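Side-chain contacts in fructose-bisphosphate aldolase class I (Thermoproteus tenax, PDB 1W8S), which belongs to the DeoC/LacD family of class I aldolases, built on a TIM barrel, and holds 1,6-di-O-phosphono-beta-D-fructofuranose in its pocket: residues E[21-26]-E[32-37]; E[26-31]-E[76-81]; E[205-208]-E[212-215]; E[232-235]-E[239-242]. The protein carries 2 engineered substitutions. All coordinates share one frame; numbering follows the deposited sequence. Where two conformers were deposited one is given.

Contact 1. Residues E[21-26]-E[32-37]. With FBP (1,6-di-O-phosphono-beta-D-fructofuranose), chain O.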
loop_
_atom_site.group_PDB
_atom_site.type_symbol
_atom_site.label_atom_id
_atom_site.label_comp_id
_atom_site.label_asym_id
_atom_site.label_seq_id
_atom_site.Cartn_x
_atom_site.Cartn_y
_atom_site.Cartn_z
ATOM N N LEU E 21 -3.240 -17.947 30.189
ATOM C CA LEU E 21 -4.583 -17.395 30.285
ATOM C C LEU E 21 -4.769 -16.293 29.229
ATOM O O LEU E 21 -4.178 -15.215 29.306
ATOM C CB LEU E 21 -4.861 -16.857 31.683
ATOM C CG LEU E 21 -6.322 -16.542 31.997
ATOM C CD1 LEU E 21 -7.203 -17.781 31.844
ATOM C CD2 LEU E 21 -6.454 -15.972 33.391
ATOM N N ALA E 22 -5.598 -16.593 28.239
ATOM C CA ALA E 22 -5.776 -15.748 27.071
ATOM C C ALA E 22 -6.848 -14.714 27.373
ATOM O O ALA E 22 -7.911 -15.053 27.850
ATOM C CB ALA E 22 -6.194 -16.602 25.894
ATOM N N TYR E 23 -6.574 -13.459 27.065
ATOM C CA TYR E 23 -7.476 -12.385 27.361
ATOM C C TYR E 23 -7.417 -11.266 26.318
ATOM O O TYR E 23 -7.489 -10.088 26.671
ATOM C CB TYR E 23 -7.175 -11.834 28.725
ATOM C CG TYR E 23 -8.209 -10.921 29.291
ATOM C CD1 TYR E 23 -9.504 -11.374 29.502
ATOM C CD2 TYR E 23 -7.891 -9.625 29.685
ATOM C CE1 TYR E 23 -10.474 -10.558 30.089
ATOM C CE2 TYR E 23 -8.851 -8.791 30.289
ATOM C CZ TYR E 23 -10.142 -9.267 30.470
ATOM O OH TYR E 23 -11.098 -8.491 31.050
ATOM N N ASP E 24 -7.296 -11.644 25.046
ATOM C CA ASP E 24 -7.464 -10.688 23.940
ATOM C C ASP E 24 -8.899 -10.578 23.464
ATOM O O ASP E 24 -9.177 -9.873 22.497
ATOM C CB ASP E 24 -6.535 -10.988 22.735
ATOM C CG ASP E 24 -6.668 -12.419 22.212
ATOM O OD1 ASP E 24 -7.013 -13.328 23.017
ATOM O OD2 ASP E 24 -6.414 -12.740 21.030
ATOM N N HIS E 25 -9.820 -11.224 24.167
ATOM C CA HIS E 25 -11.174 -11.390 23.666
ATOM C C HIS E 25 -11.919 -10.067 23.548
ATOM O O HIS E 25 -12.806 -9.925 22.718
ATOM C CB HIS E 25 -11.933 -12.361 24.563
ATOM C CG HIS E 25 -11.301 -13.719 24.647
ATOM N ND1 HIS E 25 -10.012 -13.920 25.096
ATOM C CD2 HIS E 25 -11.798 -14.950 24.364
ATOM C CE1 HIS E 25 -9.735 -15.212 25.058
ATOM N NE2 HIS E 25 -10.807 -15.859 24.630
ATOM N N GLY E 26 -11.563 -9.081 24.365
ATOM C CA GLY E 26 -12.237 -7.795 24.317
ATOM C C GLY E 26 -12.250 -7.148 22.935
ATOM O O GLY E 26 -13.178 -6.443 22.592
ATOM N N ALA E 32 -19.392 -9.162 24.956
ATOM C CA ALA E 32 -20.458 -10.132 25.151
ATOM C C ALA E 32 -19.923 -11.436 25.823
ATOM O O ALA E 32 -20.623 -12.037 26.613
ATOM C CB ALA E 32 -21.175 -10.428 23.825
ATOM N N ASP E 33 -18.660 -11.772 25.557
ATOM C CA ASP E 33 -17.912 -12.881 26.209
ATOM C C ASP E 33 -17.922 -12.740 27.737
ATOM O O ASP E 33 -17.791 -13.739 28.434
ATOM C CB ASP E 33 -16.427 -12.908 25.714
ATOM C CG ASP E 33 -16.194 -13.789 24.435
ATOM O OD1 ASP E 33 -17.171 -14.321 23.841
ATOM O OD2 ASP E 33 -15.056 -14.025 23.977
ATOM N N PHE E 34 -18.075 -11.514 28.247
ATOM C CA PHE E 34 -17.910 -11.216 29.672
ATOM C C PHE E 34 -19.186 -11.206 30.504
ATOM O O PHE E 34 -19.090 -11.071 31.710
ATOM C CB PHE E 34 -17.228 -9.850 29.875
ATOM C CG PHE E 34 -15.892 -9.713 29.186
ATOM C CD1 PHE E 34 -15.030 -10.795 29.052
ATOM C CD2 PHE E 34 -15.496 -8.472 28.678
ATOM C CE1 PHE E 34 -13.783 -10.649 28.409
ATOM C CE2 PHE E 34 -14.247 -8.315 28.043
ATOM C CZ PHE E 34 -13.408 -9.410 27.894
ATOM N N MET E 35 -20.361 -11.304 29.881
ATOM C CA MET E 35 -21.644 -11.257 30.617
ATOM C C MET E 35 -21.863 -12.468 31.552
ATOM O O MET E 35 -22.423 -12.324 32.648
ATOM C CB MET E 35 -22.831 -11.141 29.643
ATOM C CG MET E 35 -22.838 -9.832 28.824
ATOM S SD MET E 35 -24.392 -8.901 28.952
ATOM C CE MET E 35 -24.338 -8.349 30.687
ATOM N N ASP E 36 -21.431 -13.654 31.133
ATOM C CA ASP E 36 -21.621 -14.876 31.943
ATOM C C ASP E 36 -21.043 -14.734 33.366
ATOM O O ASP E 36 -21.647 -15.194 34.340
ATOM C CB ASP E 36 -20.972 -16.086 31.244
ATOM C CG ASP E 36 -21.793 -16.591 30.048
ATOM O OD1 ASP E 36 -22.965 -16.168 29.886
ATOM O OD2 ASP E 36 -21.351 -17.427 29.225
ATOM N N ASN E 37 -19.876 -14.090 33.451
ATOM C CA ASN E 37 -19.120 -13.910 34.687
ATOM C C ASN E 37 -18.559 -12.488 34.626
ATOM O O ASN E 37 -17.403 -12.317 34.268
ATOM C CB ASN E 37 -18.000 -14.978 34.751
ATOM C CG ASN E 37 -17.132 -14.887 36.001
ATOM O OD1 ASN E 37 -17.618 -14.574 37.091
ATOM N ND2 ASN E 37 -15.834 -15.190 35.848
HETATM P P1 FBP O . -10.248 -19.228 24.094
HETATM O O1P FBP O . -11.323 -18.438 24.731
HETATM O O2P FBP O . -9.699 -20.413 24.946
HETATM O O3P FBP O . -10.640 -19.812 22.732
HETATM O O1 FBP O . -9.027 -18.225 23.879
HETATM C C1 FBP O . -7.871 -18.625 23.176
HETATM C C2 FBP O . -7.810 -17.870 21.840
HETATM O O2 FBP O . -6.674 -18.322 21.070
HETATM C C3 FBP O . -7.742 -16.344 21.988
HETATM O O3 FBP O . -6.461 -15.830 22.316
HETATM C C4 FBP O . -8.235 -15.903 20.610
HETATM O O4 FBP O . -8.767 -14.591 20.550
HETATM C C5 FBP O . -9.337 -16.920 20.347
HETATM O O5 FBP O . -8.967 -18.124 21.041
HETATM C C6 FBP O . -9.496 -17.162 18.851
HETATM O O6 FBP O . -10.456 -18.184 18.651
HETATM P P2 FBP O . -11.759 -17.937 17.723
HETATM O O4P FBP O . -12.896 -18.690 18.373
HETATM O O5P FBP O . -12.002 -16.434 17.567
HETATM O O6P FBP O . -11.586 -18.629 16.359
#
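Aromatic packing accounts for most of the meeting between Tyr23 and Phe34. Their rings sit obliquely, centroids 5.7 Å apart and planes at 34°, with CE1 of Tyr23 reaching CE1 of Phe34 at 3.7 Å. Tyr23 holds CG anti to the backbone N (chi1 -167°), which carries the ring end over to the 3-10 segment 32-34. Phe34 CZ also lies 4.0 Å from Gly26 N, so the ring packs on the start of the helix. Tyrosine suits the spot because its OH continues past the apolar ring to Ser40 O and to Arg166 of a neighbouring subunit.

Segment 21-26 runs off the first strand of the TIM barrel, at the strand end where such folds carry their ligand pocket.

Polar contacts follow on the pocket side. Asp33 OD2 lies in the plane of the His25 imidazole, at its edge, 3.4 Å from CD2, while its hydrogen bond goes to His29 ND1. At the ring's far nitrogen, His25 NE2 donates to FBP O1P at 2.6 Å and more weakly to FBP O1. Asp24 uses both carboxylate oxygens on the sugar hydroxyls: OD1 accepts from FBP O3 at 2.7 Å and OD2 accepts from FBP O4 at 3.0 Å.

Contact 2. Residues E[26-31]-E[76-81]. With FBP (1,6-di-O-phosphono-beta-D-fructofuranose), chain O.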
loop_
_atom_site.group_PDB
_atom_site.type_symbol
_atom_site.label_atom_id
_atom_site.label_comp_id
_atom_site.label_asym_id
_atom_site.label_seq_id
_atom_site.Cartn_x
_atom_site.Cartn_y
_atom_site.Cartn_z
ATOM N N GLY E 26 -11.563 -9.081 24.365
ATOM C CA GLY E 26 -12.237 -7.795 24.317
ATOM C C GLY E 26 -12.250 -7.148 22.935
ATOM O O GLY E 26 -13.178 -6.443 22.592
ATOM N N ILE E 27 -11.196 -7.361 22.156
ATOM C CA ILE E 27 -11.154 -6.877 20.784
ATOM C C ILE E 27 -11.638 -7.946 19.799
ATOM O O ILE E 27 -12.497 -7.672 18.999
ATOM C CB ILE E 27 -9.762 -6.264 20.401
ATOM C CG1 ILE E 27 -9.886 -5.542 19.028
ATOM C CG2 ILE E 27 -8.726 -7.302 20.309
ATOM C CD1 ILE E 27 -8.689 -4.725 18.594
ATOM N N GLU E 28 -11.172 -9.185 19.937
ATOM C CA GLU E 28 -11.518 -10.254 18.961
ATOM C C GLU E 28 -13.002 -10.559 18.933
ATOM O O GLU E 28 -13.597 -10.767 17.850
ATOM C CB GLU E 28 -10.713 -11.536 19.263
ATOM C CG GLU E 28 -9.207 -11.391 19.026
ATOM C CD GLU E 28 -8.817 -11.230 17.570
ATOM O OE1 GLU E 28 -9.547 -11.706 16.672
ATOM O OE2 GLU E 28 -7.763 -10.599 17.320
ATOM N N HIS E 29 -13.631 -10.612 20.114
ATOM C CA HIS E 29 -15.059 -10.951 20.219
ATOM C C HIS E 29 -15.921 -9.859 20.836
ATOM O O HIS E 29 -17.134 -9.847 20.686
ATOM C CB HIS E 29 -15.248 -12.189 21.102
ATOM C CG HIS E 29 -14.506 -13.381 20.611
ATOM N ND1 HIS E 29 -14.079 -14.385 21.451
ATOM C CD2 HIS E 29 -14.118 -13.736 19.366
ATOM C CE1 HIS E 29 -13.448 -15.307 20.745
ATOM N NE2 HIS E 29 -13.450 -14.935 19.478
ATOM N N GLY E 30 -15.307 -8.974 21.591
ATOM C CA GLY E 30 -16.063 -7.936 22.241
ATOM C C GLY E 30 -16.562 -8.438 23.573
ATOM O O GLY E 30 -16.401 -9.627 23.901
ATOM N N PRO E 31 -17.140 -7.536 24.356
ATOM C CA PRO E 31 -17.460 -7.839 25.743
ATOM C C PRO E 31 -18.699 -8.699 25.986
ATOM O O PRO E 31 -18.956 -8.959 27.146
ATOM C CB PRO E 31 -17.575 -6.458 26.393
ATOM C CG PRO E 31 -17.935 -5.523 25.296
ATOM C CD PRO E 31 -17.379 -6.122 24.037
ATOM N N ILE E 76 2.463 -12.197 27.463
ATOM C CA ILE E 76 2.558 -12.321 26.029
ATOM C C ILE E 76 1.710 -11.182 25.485
ATOM O O ILE E 76 0.502 -11.120 25.739
ATOM C CB ILE E 76 2.033 -13.661 25.562
ATOM C CG1 ILE E 76 2.798 -14.788 26.255
ATOM C CG2 ILE E 76 2.144 -13.783 24.038
ATOM C CD1 ILE E 76 2.360 -16.195 25.841
ATOM N N LEU E 77 2.359 -10.242 24.807
ATOM C CA LEU E 77 1.683 -9.101 24.179
ATOM C C LEU E 77 1.214 -9.503 22.782
ATOM O O LEU E 77 2.012 -9.802 21.877
ATOM C CB LEU E 77 2.602 -7.906 24.148
ATOM C CG LEU E 77 2.091 -6.489 23.980
ATOM C CD1 LEU E 77 1.049 -6.373 22.925
ATOM C CD2 LEU E 77 1.535 -6.023 25.293
ATOM N N LYS E 78 -0.106 -9.607 22.647
ATOM C CA LYS E 78 -0.782 -9.906 21.401
ATOM C C LYS E 78 -0.759 -8.654 20.533
ATOM O O LYS E 78 -1.388 -7.651 20.883
ATOM C CB LYS E 78 -2.239 -10.265 21.714
ATOM C CG LYS E 78 -3.115 -10.568 20.507
ATOM C CD LYS E 78 -2.468 -11.551 19.627
ATOM C CE LYS E 78 -3.415 -12.076 18.534
ATOM N NZ LYS E 78 -4.406 -11.124 18.091
ATOM N N LEU E 79 0.017 -8.686 19.456
ATOM C CA LEU E 79 0.353 -7.465 18.707
ATOM C C LEU E 79 -0.727 -7.020 17.735
ATOM O O LEU E 79 -0.865 -5.827 17.501
ATOM C CB LEU E 79 1.671 -7.596 17.922
ATOM C CG LEU E 79 2.905 -7.882 18.766
ATOM C CD1 LEU E 79 3.997 -8.387 17.849
ATOM C CD2 LEU E 79 3.352 -6.643 19.474
ATOM N N ASN E 80 -1.454 -7.960 17.140
ATOM C CA ASN E 80 -2.457 -7.602 16.159
ATOM C C ASN E 80 -3.833 -7.774 16.762
ATOM O O ASN E 80 -3.955 -8.048 17.940
ATOM C CB ASN E 80 -2.290 -8.275 14.775
ATOM C CG ASN E 80 -2.205 -9.802 14.800
ATOM O OD1 ASN E 80 -2.074 -10.428 15.850
ATOM N ND2 ASN E 80 -2.209 -10.395 13.604
ATOM N N GLY E 81 -4.872 -7.580 15.982
ATOM C CA GLY E 81 -6.220 -7.779 16.485
ATOM C C GLY E 81 -7.232 -7.272 15.504
ATOM O O GLY E 81 -6.985 -6.306 14.760
HETATM P P1 FBP O . -10.248 -19.228 24.094
HETATM O O1P FBP O . -11.323 -18.438 24.731
HETATM O O2P FBP O . -9.699 -20.413 24.946
HETATM O O3P FBP O . -10.640 -19.812 22.732
HETATM O O1 FBP O . -9.027 -18.225 23.879
HETATM C C1 FBP O . -7.871 -18.625 23.176
HETATM C C2 FBP O . -7.810 -17.870 21.840
HETATM O O2 FBP O . -6.674 -18.322 21.070
HETATM C C3 FBP O . -7.742 -16.344 21.988
HETATM O O3 FBP O . -6.461 -15.830 22.316
HETATM C C4 FBP O . -8.235 -15.903 20.610
HETATM O O4 FBP O . -8.767 -14.591 20.550
HETATM C C5 FBP O . -9.337 -16.920 20.347
HETATM O O5 FBP O . -8.967 -18.124 21.041
HETATM C C6 FBP O . -9.496 -17.162 18.851
HETATM O O6 FBP O . -10.456 -18.184 18.651
HETATM P P2 FBP O . -11.759 -17.937 17.723
HETATM O O4P FBP O . -12.896 -18.690 18.373
HETATM O O5P FBP O . -12.002 -16.434 17.567
HETATM O O6P FBP O . -11.586 -18.629 16.359
HETATM O O HOH W 1 -6.371 -11.409 15.221
#
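Glu28 and Lys78 meet because both chains bend at chi2: the glutamate (chi2 -68°) turns its end toward the strand although its CB does not point there, and the lysine, with CG anti to the backbone N (chi1 178°), folds at chi2 50° to bring its ammonium back over the bend of its own strand. The contact lies at the ligand-bearing end of the TIM barrel, joining the short helix after the first strand to strand 75-81, the third of the barrel.

The two chains cross at about a right angle and form a salt bridge of 3.5 Å between Glu28 OE2 and Lys78 NZ. A water bridges the same two groups, donating to Glu28 OE2 at 2.6 Å and receiving a weak bond from Lys78 NZ. Glu28 OE2 also accepts the backbone N-H of Lys82, so two hydrogen bonds and a long salt bridge converge on one oxygen, which limits the rotation of the carboxylate. The same oxygen lies 3.3 Å from Gly81 CA. Glycine suits this place because Ile27 CD1, 4.3 Å from Gly81 C, occupies the side where a CB would point.

The helix and the residue after it also face the ligand. Glu28 CG packs 3.6 Å from FBP O4, and His29 NE2 gives a nearly straight hydrogen bond of 2.8 Å to FBP O5P; Asp33 OD2, bound to His29 ND1, steadies that ring from behind. Lys78 NZ is held by its own segment as well: it donates to Asn80 O at 3.1 Å, approaching from well above the carbonyl plane.

Contact 3. Residues E[205-208]-E[212-215]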
loop_
_atom_site.group_PDB
_atom_site.type_symbol
_atom_site.label_atom_id
_atom_site.label_comp_id
_atom_site.label_asym_id
_atom_site.label_seq_id
_atom_site.Cartn_x
_atom_site.Cartn_y
_atom_site.Cartn_z
ATOM N N PRO E 205 -14.643 -22.083 22.374
ATOM C CA PRO E 205 -15.879 -21.776 23.099
ATOM C C PRO E 205 -16.051 -22.637 24.327
ATOM O O PRO E 205 -15.609 -23.792 24.318
ATOM C CB PRO E 205 -16.995 -22.111 22.083
ATOM C CG PRO E 205 -16.371 -21.902 20.788
ATOM C CD PRO E 205 -14.916 -22.382 20.959
ATOM N N LYS E 206 -16.691 -22.073 25.349
ATOM C CA LYS E 206 -16.989 -22.761 26.588
ATOM C C LYS E 206 -17.718 -24.058 26.245
ATOM O O LYS E 206 -18.703 -24.037 25.517
ATOM C CB LYS E 206 -17.872 -21.874 27.487
ATOM C CG LYS E 206 -18.010 -22.341 28.949
ATOM C CD LYS E 206 -19.408 -22.019 29.535
ATOM C CE LYS E 206 -19.517 -20.609 30.077
ATOM N NZ LYS E 206 -20.634 -20.469 31.088
ATOM N N THR E 207 -17.223 -25.179 26.766
ATOM C CA THR E 207 -17.818 -26.477 26.478
ATOM C C THR E 207 -19.064 -26.610 27.328
ATOM O O THR E 207 -19.262 -25.863 28.278
ATOM C CB THR E 207 -16.845 -27.629 26.801
ATOM O OG1 THR E 207 -16.370 -27.500 28.148
ATOM C CG2 THR E 207 -15.597 -27.543 25.972
ATOM N N LYS E 208 -19.887 -27.594 26.988
ATOM C CA LYS E 208 -21.140 -27.836 27.693
ATOM C C LYS E 208 -20.913 -28.241 29.150
ATOM O O LYS E 208 -21.630 -27.796 30.048
ATOM C CB LYS E 208 -21.923 -28.922 26.960
ATOM C CG LYS E 208 -22.309 -28.527 25.540
ATOM C CD LYS E 208 -22.082 -29.659 24.505
ATOM C CE LYS E 208 -23.398 -30.056 23.830
ATOM N NZ LYS E 208 -23.946 -28.959 22.970
ATOM N N ASP E 212 -16.061 -32.138 29.501
ATOM C CA ASP E 212 -15.818 -32.160 28.068
ATOM C C ASP E 212 -14.489 -31.446 27.824
ATOM O O ASP E 212 -13.677 -31.920 27.054
ATOM C CB ASP E 212 -16.891 -31.418 27.265
ATOM C CG ASP E 212 -18.224 -32.128 27.213
ATOM O OD1 ASP E 212 -18.297 -33.373 27.383
ATOM O OD2 ASP E 212 -19.282 -31.495 27.009
ATOM N N PHE E 213 -14.288 -30.294 28.467
ATOM C CA PHE E 213 -13.028 -29.562 28.311
ATOM C C PHE E 213 -11.798 -30.297 28.841
ATOM O O PHE E 213 -10.749 -30.304 28.204
ATOM C CB PHE E 213 -13.081 -28.176 28.945
ATOM C CG PHE E 213 -11.947 -27.317 28.511
ATOM C CD1 PHE E 213 -11.799 -26.987 27.172
ATOM C CD2 PHE E 213 -10.983 -26.883 29.418
ATOM C CE1 PHE E 213 -10.709 -26.207 26.738
ATOM C CE2 PHE E 213 -9.889 -26.090 28.971
ATOM C CZ PHE E 213 -9.757 -25.779 27.661
ATOM N N LEU E 214 -11.912 -30.899 30.015
ATOM C CA LEU E 214 -10.794 -31.636 30.594
ATOM C C LEU E 214 -10.389 -32.806 29.689
ATOM O O LEU E 214 -9.218 -33.132 29.585
ATOM C CB LEU E 214 -11.153 -32.151 32.005
ATOM C CG LEU E 214 -11.169 -31.109 33.126
ATOM C CD1 LEU E 214 -11.789 -31.682 34.401
ATOM C CD2 LEU E 214 -9.763 -30.572 33.406
ATOM N N LYS E 215 -11.376 -33.427 29.044
ATOM C CA LYS E 215 -11.146 -34.550 28.136
ATOM C C LYS E 215 -10.432 -34.105 26.861
ATOM O O LYS E 215 -9.605 -34.834 26.326
ATOM C CB LYS E 215 -12.479 -35.245 27.787
ATOM C CG LYS E 215 -13.028 -36.139 28.898
ATOM C CD LYS E 215 -13.893 -37.295 28.366
ATOM C CE LYS E 215 -13.036 -38.564 28.125
ATOM N NZ LYS E 215 -11.740 -38.231 27.394
HETATM O O HOH W 2 -18.721 -29.268 24.582
#
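Thr207 and Phe213 cross at about a right angle, the small branched side chain fitting against the base of the large one. Threonine OG1 occupies the crowded position between its backbone N and carbonyl carbon (chi1 53°). From there it faces the start of the helix and lies 3.5 Å from Phe213 CB. The other branch, CG2, stands near the plane of the phenyl ring at its edge, 4.0 Å from Phe213 CD1. Threonine fits because it offers two different surfaces at once: a methyl for the aromatic edge, and a hydroxyl whose hydrogen-bond partner is Thr209 O in the turn between the segments.

Phe213 sends CG anti to its backbone N (chi1 -166°), which swings the ring inward, past Asn233, toward Phe243 and Leu247 of helix 240-253. A buried aromatic thus packs the first turn of helix 210-222 against helix 240-253, while Thr207 of the loop packs at its CB and ring edge.

Asp212 is turned to the more open side. Its CB packs 3.8 Å from Thr207 CB, and its OD2 lies 3.7 Å from Lys208 CB. The charged ends of this last pair stay well apart, Lys208 NZ being 6.7 Å from Asp212 OD2, so the lysine contributes aliphatic bulk here and not an ion pair. A water links the lysine's backbone to the carboxylate, accepting from Lys208 N at 3.2 Å and donating weakly to Asp212 OD2. Just inside the turn, Asp212 N bonds to Thr209 OG1.

This is a strand-to-helix connection of a TIM barrel, the loop between the seventh strand, 199-202, and helix 210-222.

Contact 4. Residues E[232-235]-E[239-242]. With FBP (1,6-di-O-phosphono-beta-D-fructofuranose), chain O.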
loop_
_atom_site.group_PDB
_atom_site.type_symbol
_atom_site.label_atom_id
_atom_site.label_comp_id
_atom_site.label_asym_id
_atom_site.label_seq_id
_atom_site.Cartn_x
_atom_site.Cartn_y
_atom_site.Cartn_z
ATOM N N ARG E 232 -12.023 -18.529 27.507
ATOM C CA ARG E 232 -13.431 -18.693 27.881
ATOM C C ARG E 232 -13.682 -19.866 28.808
ATOM O O ARG E 232 -14.455 -19.758 29.757
ATOM C CB ARG E 232 -14.306 -18.823 26.631
ATOM C CG ARG E 232 -14.343 -17.529 25.792
ATOM C CD ARG E 232 -14.959 -17.731 24.422
ATOM N NE ARG E 232 -13.915 -18.214 23.528
ATOM C CZ ARG E 232 -14.080 -18.451 22.261
ATOM N NH1 ARG E 232 -15.251 -18.242 21.689
ATOM N NH2 ARG E 232 -13.058 -18.900 21.553
ATOM N N ASN E 233 -13.034 -21.003 28.549
ATOM C CA ASN E 233 -13.276 -22.197 29.380
ATOM C C ASN E 233 -12.750 -22.067 30.813
ATOM O O ASN E 233 -13.043 -22.913 31.651
ATOM C CB ASN E 233 -12.719 -23.453 28.719
ATOM C CG ASN E 233 -13.691 -24.068 27.769
ATOM O OD1 ASN E 233 -14.716 -24.627 28.194
ATOM N ND2 ASN E 233 -13.442 -23.905 26.476
ATOM N N VAL E 234 -11.984 -21.017 31.092
ATOM C CA VAL E 234 -11.698 -20.612 32.457
ATOM C C VAL E 234 -12.582 -19.418 32.875
ATOM O O VAL E 234 -13.417 -19.563 33.745
ATOM C CB VAL E 234 -10.185 -20.335 32.679
ATOM C CG1 VAL E 234 -9.916 -19.761 34.069
ATOM C CG2 VAL E 234 -9.401 -21.639 32.517
ATOM N N TRP E 235 -12.415 -18.245 32.270
ATOM C CA TRP E 235 -13.055 -17.045 32.848
ATOM C C TRP E 235 -14.510 -16.795 32.494
ATOM O O TRP E 235 -15.128 -15.912 33.093
ATOM C CB TRP E 235 -12.212 -15.779 32.672
ATOM C CG TRP E 235 -11.734 -15.516 31.320
ATOM C CD1 TRP E 235 -10.453 -15.593 30.873
ATOM C CD2 TRP E 235 -12.518 -15.085 30.212
ATOM N NE1 TRP E 235 -10.391 -15.247 29.541
ATOM C CE2 TRP E 235 -11.648 -14.924 29.116
ATOM C CE3 TRP E 235 -13.879 -14.830 30.022
ATOM C CZ2 TRP E 235 -12.093 -14.550 27.865
ATOM C CZ3 TRP E 235 -14.302 -14.415 28.772
ATOM C CH2 TRP E 235 -13.428 -14.303 27.722
ATOM N N ASP E 239 -17.266 -20.565 38.490
ATOM C CA ASP E 239 -16.270 -21.295 39.297
ATOM C C ASP E 239 -14.879 -21.267 38.626
ATOM O O ASP E 239 -14.163 -22.279 38.592
ATOM C CB ASP E 239 -16.742 -22.742 39.595
ATOM C CG ASP E 239 -16.758 -23.652 38.342
ATOM O OD1 ASP E 239 -17.034 -23.150 37.226
ATOM O OD2 ASP E 239 -16.518 -24.885 38.386
ATOM N N ALA E 240 -14.505 -20.095 38.105
ATOM C CA ALA E 240 -13.281 -19.955 37.292
ATOM C C ALA E 240 -12.052 -20.496 38.015
ATOM O O ALA E 240 -11.321 -21.302 37.457
ATOM C CB ALA E 240 -13.053 -18.504 36.890
ATOM N N LEU E 241 -11.847 -20.074 39.259
ATOM C CA LEU E 241 -10.639 -20.445 39.991
ATOM C C LEU E 241 -10.576 -21.939 40.304
ATOM O O LEU E 241 -9.530 -22.554 40.091
ATOM C CB LEU E 241 -10.490 -19.617 41.249
ATOM C CG LEU E 241 -9.287 -19.994 42.113
ATOM C CD1 LEU E 241 -7.965 -19.811 41.368
ATOM C CD2 LEU E 241 -9.337 -19.183 43.388
ATOM N N LYS E 242 -11.681 -22.521 40.776
ATOM C CA LYS E 242 -11.751 -23.966 41.046
ATOM C C LYS E 242 -11.379 -24.777 39.806
ATOM O O LYS E 242 -10.531 -25.660 39.856
ATOM C CB LYS E 242 -13.153 -24.371 41.526
ATOM C CG LYS E 242 -13.277 -25.837 41.984
ATOM C CD LYS E 242 -14.685 -26.179 42.508
ATOM C CE LYS E 242 -14.727 -27.582 43.121
ATOM N NZ LYS E 242 -14.779 -27.552 44.620
HETATM P P1 FBP O . -10.248 -19.228 24.094
HETATM O O1P FBP O . -11.323 -18.438 24.731
HETATM O O2P FBP O . -9.699 -20.413 24.946
HETATM O O3P FBP O . -10.640 -19.812 22.732
HETATM O O1 FBP O . -9.027 -18.225 23.879
HETATM C C1 FBP O . -7.871 -18.625 23.176
HETATM C C2 FBP O . -7.810 -17.870 21.840
HETATM O O2 FBP O . -6.674 -18.322 21.070
HETATM C C3 FBP O . -7.742 -16.344 21.988
HETATM O O3 FBP O . -6.461 -15.830 22.316
HETATM C C4 FBP O . -8.235 -15.903 20.610
HETATM O O4 FBP O . -8.767 -14.591 20.550
HETATM C C5 FBP O . -9.337 -16.920 20.347
HETATM O O5 FBP O . -8.967 -18.124 21.041
HETATM C C6 FBP O . -9.496 -17.162 18.851
HETATM O O6 FBP O . -10.456 -18.184 18.651
HETATM P P2 FBP O . -11.759 -17.937 17.723
HETATM O O4P FBP O . -12.896 -18.690 18.373
HETATM O O5P FBP O . -12.002 -16.434 17.567
HETATM O O6P FBP O . -11.586 -18.629 16.359
#
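Val234 and Ala240 bring two consecutive helices together. Ala240 CB rests 3.3 Å from Val234 O, and alanine suits the spot because nothing beyond CB has to fit between the helices. Val234 CG1 lies 4.4 Å from the same CB, and the valine also meets Ala244 and Leu247 further along helix 240-253.

At the other end of the short helix, Arg232 runs along the ligand. Its CB and CG both skirt FBP O1P, CG at 3.3 Å. At CD the chain bends (chi3 -85°), laying the guanidinium edge-on to the phosphate. NE then donates to FBP O1P at 2.9 Å, almost straight at 172°.

In many phosphate-binding TIM barrels, a short extra helix after the eighth strand presents its first N-H groups to a phosphate. Helix 232-235 does this too: Arg232 N reaches FBP O1P at 2.9 Å, giving that oxygen a second donor from the same residue, beside the imidazole of His25.

Beyond CZ, the tip bridges both phosphates. Arg232 NH2 donates to FBP O3P at 2.8 Å and, on the second group, to FBP O4P at 3.2 Å. Arginine suits this span because its planar end offers N-H groups in several directions, so NE and NH2 can serve both phosphates.

Contacts 1, 2 and 4 are buried and share the ligand, whereas contact 3 is only partly buried and its segments make no bond to it. Contacts 1 and 2 both use helix 25-28, and both touch a second subunit; contacts 3 and 4 lie within their own chain. Chemistry follows place: aromatic packing beside a sugar-binding carboxylate in contact 1, a charged pair with water in contact 2, a threonine against a phenylalanine edge, and a water bridge, in contact 3, and small apolar packing behind a phosphate-gripping arginine in contact 4. Trp235 ties contact 4 to contact 1 through Ala22 and Asn37, and Asn233 ties it to the loop of contact 3 through Pro205 and Thr207.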